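Local coordinates for protein bifunctional enzyme IspD/IspF (Campylobacter jejuni, PDB 1W55) that catalyses two steps of isoprenoid precursor biosynthesis, transferring the cytidylyl group of CTP to methylerythritol phosphate and, in a second domain, cyclising the phosphorylated product with release of CMP, at residues S43-K48 with N105-L110. Sequence-based numbering, arbitrary orientation.
Sequences SFYPFK and NLFDRL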
loop_
_atom_site.group_PDB
_atom_site.type_symbol
_atom_site.label_atom_id
_atom_site.label_comp_id
_atom_site.label_asym_id
_atom_site.label_seq_id
_atom_site.Cartn_x
_atom_site.Cartn_y
_atom_site.Cartn_z
ATOM N N SER A 43 0.238 28.397 -4.802
ATOM C CA SER A 43 -0.185 28.020 -3.455
ATOM C C SER A 43 0.841 28.345 -2.353
ATOM O O SER A 43 0.509 28.279 -1.167
ATOM C CB SER A 43 -0.552 26.531 -3.407
ATOM O OG SER A 43 0.600 25.714 -3.267
ATOM N N PHE A 44 2.070 28.700 -2.740
ATOM C CA PHE A 44 3.145 28.936 -1.769
ATOM C C PHE A 44 3.152 30.353 -1.194
ATOM O O PHE A 44 3.738 30.587 -0.137
ATOM C CB PHE A 44 4.533 28.635 -2.369
ATOM C CG PHE A 44 4.754 27.190 -2.735
ATOM C CD1 PHE A 44 5.784 26.842 -3.598
ATOM C CD2 PHE A 44 3.929 26.177 -2.228
ATOM C CE1 PHE A 44 5.997 25.510 -3.963
ATOM C CE2 PHE A 44 4.136 24.843 -2.571
ATOM C CZ PHE A 44 5.167 24.507 -3.445
ATOM N N TYR A 45 2.505 31.288 -1.887
ATOM C CA TYR A 45 2.714 32.707 -1.618
ATOM C C TYR A 45 1.614 33.550 -2.248
ATOM O O TYR A 45 1.126 33.213 -3.324
ATOM C CB TYR A 45 4.080 33.129 -2.165
ATOM C CG TYR A 45 4.530 34.530 -1.799
ATOM C CD1 TYR A 45 5.212 34.784 -0.607
ATOM C CD2 TYR A 45 4.288 35.601 -2.656
ATOM C CE1 TYR A 45 5.626 36.079 -0.278
ATOM C CE2 TYR A 45 4.695 36.888 -2.335
ATOM C CZ TYR A 45 5.359 37.120 -1.153
ATOM O OH TYR A 45 5.753 38.405 -0.860
ATOM N N PRO A 46 1.212 34.639 -1.588
ATOM C CA PRO A 46 0.213 35.549 -2.164
ATOM C C PRO A 46 0.834 36.523 -3.171
ATOM O O PRO A 46 0.954 37.721 -2.880
ATOM C CB PRO A 46 -0.342 36.285 -0.935
ATOM C CG PRO A 46 0.781 36.291 0.048
ATOM C CD PRO A 46 1.632 35.070 -0.240
ATOM N N PHE A 47 1.214 36.009 -4.346
ATOM C CA PHE A 47 1.830 36.831 -5.388
ATOM C C PHE A 47 0.914 37.970 -5.803
ATOM O O PHE A 47 -0.301 37.789 -5.908
ATOM C CB PHE A 47 2.189 35.991 -6.615
ATOM C CG PHE A 47 3.218 34.933 -6.347
ATOM C CD1 PHE A 47 2.835 33.599 -6.177
ATOM C CD2 PHE A 47 4.571 35.261 -6.279
ATOM C CE1 PHE A 47 3.784 32.605 -5.935
ATOM C CE2 PHE A 47 5.529 34.280 -6.042
ATOM C CZ PHE A 47 5.141 32.946 -5.872
ATOM N N LYS A 48 1.519 39.133 -6.044
ATOM C CA LYS A 48 0.816 40.337 -6.480
ATOM C C LYS A 48 0.169 40.149 -7.844
ATOM O O LYS A 48 -0.922 40.666 -8.120
ATOM C CB LYS A 48 1.791 41.516 -6.538
ATOM C CG LYS A 48 1.121 42.866 -6.386
ATOM C CD LYS A 48 1.893 43.947 -7.113
ATOM C CE LYS A 48 1.237 45.312 -6.952
ATOM N NZ LYS A 48 2.281 46.377 -6.963
ATOM N N ASN A 105 9.247 23.590 0.629
ATOM C CA ASN A 105 10.529 23.632 1.304
ATOM C C ASN A 105 11.558 24.459 0.532
ATOM O O ASN A 105 12.156 25.384 1.088
ATOM C CB ASN A 105 11.022 22.200 1.477
ATOM C CG ASN A 105 12.131 22.084 2.476
ATOM O OD1 ASN A 105 13.301 22.269 2.141
ATOM N ND2 ASN A 105 11.778 21.739 3.714
ATOM N N LEU A 106 11.762 24.122 -0.744
ATOM C CA LEU A 106 12.697 24.865 -1.589
ATOM C C LEU A 106 12.271 26.318 -1.694
ATOM O O LEU A 106 13.111 27.209 -1.637
ATOM C CB LEU A 106 12.831 24.243 -2.986
ATOM C CG LEU A 106 13.653 25.005 -4.032
ATOM C CD1 LEU A 106 15.110 25.170 -3.580
ATOM C CD2 LEU A 106 13.590 24.295 -5.385
ATOM N N PHE A 107 10.970 26.548 -1.834
ATOM C CA PHE A 107 10.434 27.905 -1.903
ATOM C C PHE A 107 10.868 28.731 -0.689
ATOM O O PHE A 107 11.340 29.856 -0.844
ATOM C CB PHE A 107 8.906 27.890 -2.035
ATOM C CG PHE A 107 8.274 29.260 -1.987
ATOM C CD1 PHE A 107 8.004 29.959 -3.159
ATOM C CD2 PHE A 107 7.936 29.847 -0.767
ATOM C CE1 PHE A 107 7.423 31.217 -3.116
ATOM C CE2 PHE A 107 7.356 31.105 -0.714
ATOM C CZ PHE A 107 7.101 31.793 -1.892
ATOM N N ASP A 108 10.716 28.151 0.506
ATOM C CA ASP A 108 11.036 28.826 1.769
ATOM C C ASP A 108 12.516 29.154 1.848
ATOM O O ASP A 108 12.899 30.245 2.269
ATOM C CB ASP A 108 10.638 27.952 2.969
ATOM C CG ASP A 108 9.125 27.842 3.147
ATOM O OD1 ASP A 108 8.387 28.785 2.760
ATOM O OD2 ASP A 108 8.584 26.842 3.670
ATOM N N ARG A 109 13.337 28.202 1.421
ATOM C CA ARG A 109 14.779 28.376 1.374
ATOM C C ARG A 109 15.213 29.549 0.482
ATOM O O ARG A 109 16.198 30.226 0.778
ATOM C CB ARG A 109 15.417 27.099 0.873
ATOM C CG ARG A 109 15.678 26.084 1.946
ATOM C CD ARG A 109 16.896 25.239 1.634
ATOM N NE ARG A 109 16.788 24.550 0.344
ATOM C CZ ARG A 109 16.101 23.429 0.167
ATOM N NH1 ARG A 109 15.456 22.884 1.189
ATOM N NH2 ARG A 109 16.055 22.847 -1.024
ATOM N N LEU A 110 14.488 29.779 -0.608
ATOM C CA LEU A 110 14.775 30.908 -1.486
ATOM C C LEU A 110 14.283 32.209 -0.852
ATOM O O LEU A 110 14.966 33.233 -0.889
ATOM C CB LEU A 110 14.102 30.717 -2.850
ATOM C CG LEU A 110 14.576 29.592 -3.773
ATOM C CD1 LEU A 110 13.470 29.271 -4.750
ATOM C CD2 LEU A 110 15.836 30.001 -4.510
#
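F107 reaches out of helix 104-111 and sets its ring among three aromatic side chains of the loop 43-48, F44, Y45 and F47. Its ring is carried toward the loop by a CG that lies anti to the backbone N (chi1 175°). Followed outward, F107 first meets F44: its CB lies 3.6 Å from F44 CD1, and its CG has both CB and CD1 of F44 on one side. Further along, the ring receives F44 CB over one face, 3.7 Å from the ring centroid and almost on the normal, a CH-pi contact. The two side chains run past each other in opposite directions, and their ring planes are inclined at 57°, so the rings pack obliquely while the methylene takes the face. On one flank CE1 stands 4.0 Å from F47 CZ, the far end of a ring that meets the helix with this one atom; on the other, CE2 approaches the carbonyl oxygen of F44, which accepts a hydrogen bond from K104. At the tip, CZ presses on Y45 CB at 3.3 Å, and Y45 CD1 sits at the edge of the F107 ring, in its plane. Y45 crosses F107 at about a right angle, and its ring then runs past F107, with OH farthest off.

Around this cluster, M93 of strand 91-96 touches both F107 and F47, while M4 of strand 4-9 touches Y45 and F47. The contact thus joins the loop between helix 33-42 and strand 50-54 to helix 104-111 within the cytidylyltransferase domain, away from the bound CMP. Since carbon meets carbon at nearly every point, cohesion between the two segments probably comes mainly from dispersion and hydrophobic burial, and the CH-pi contact may add a modest directional component.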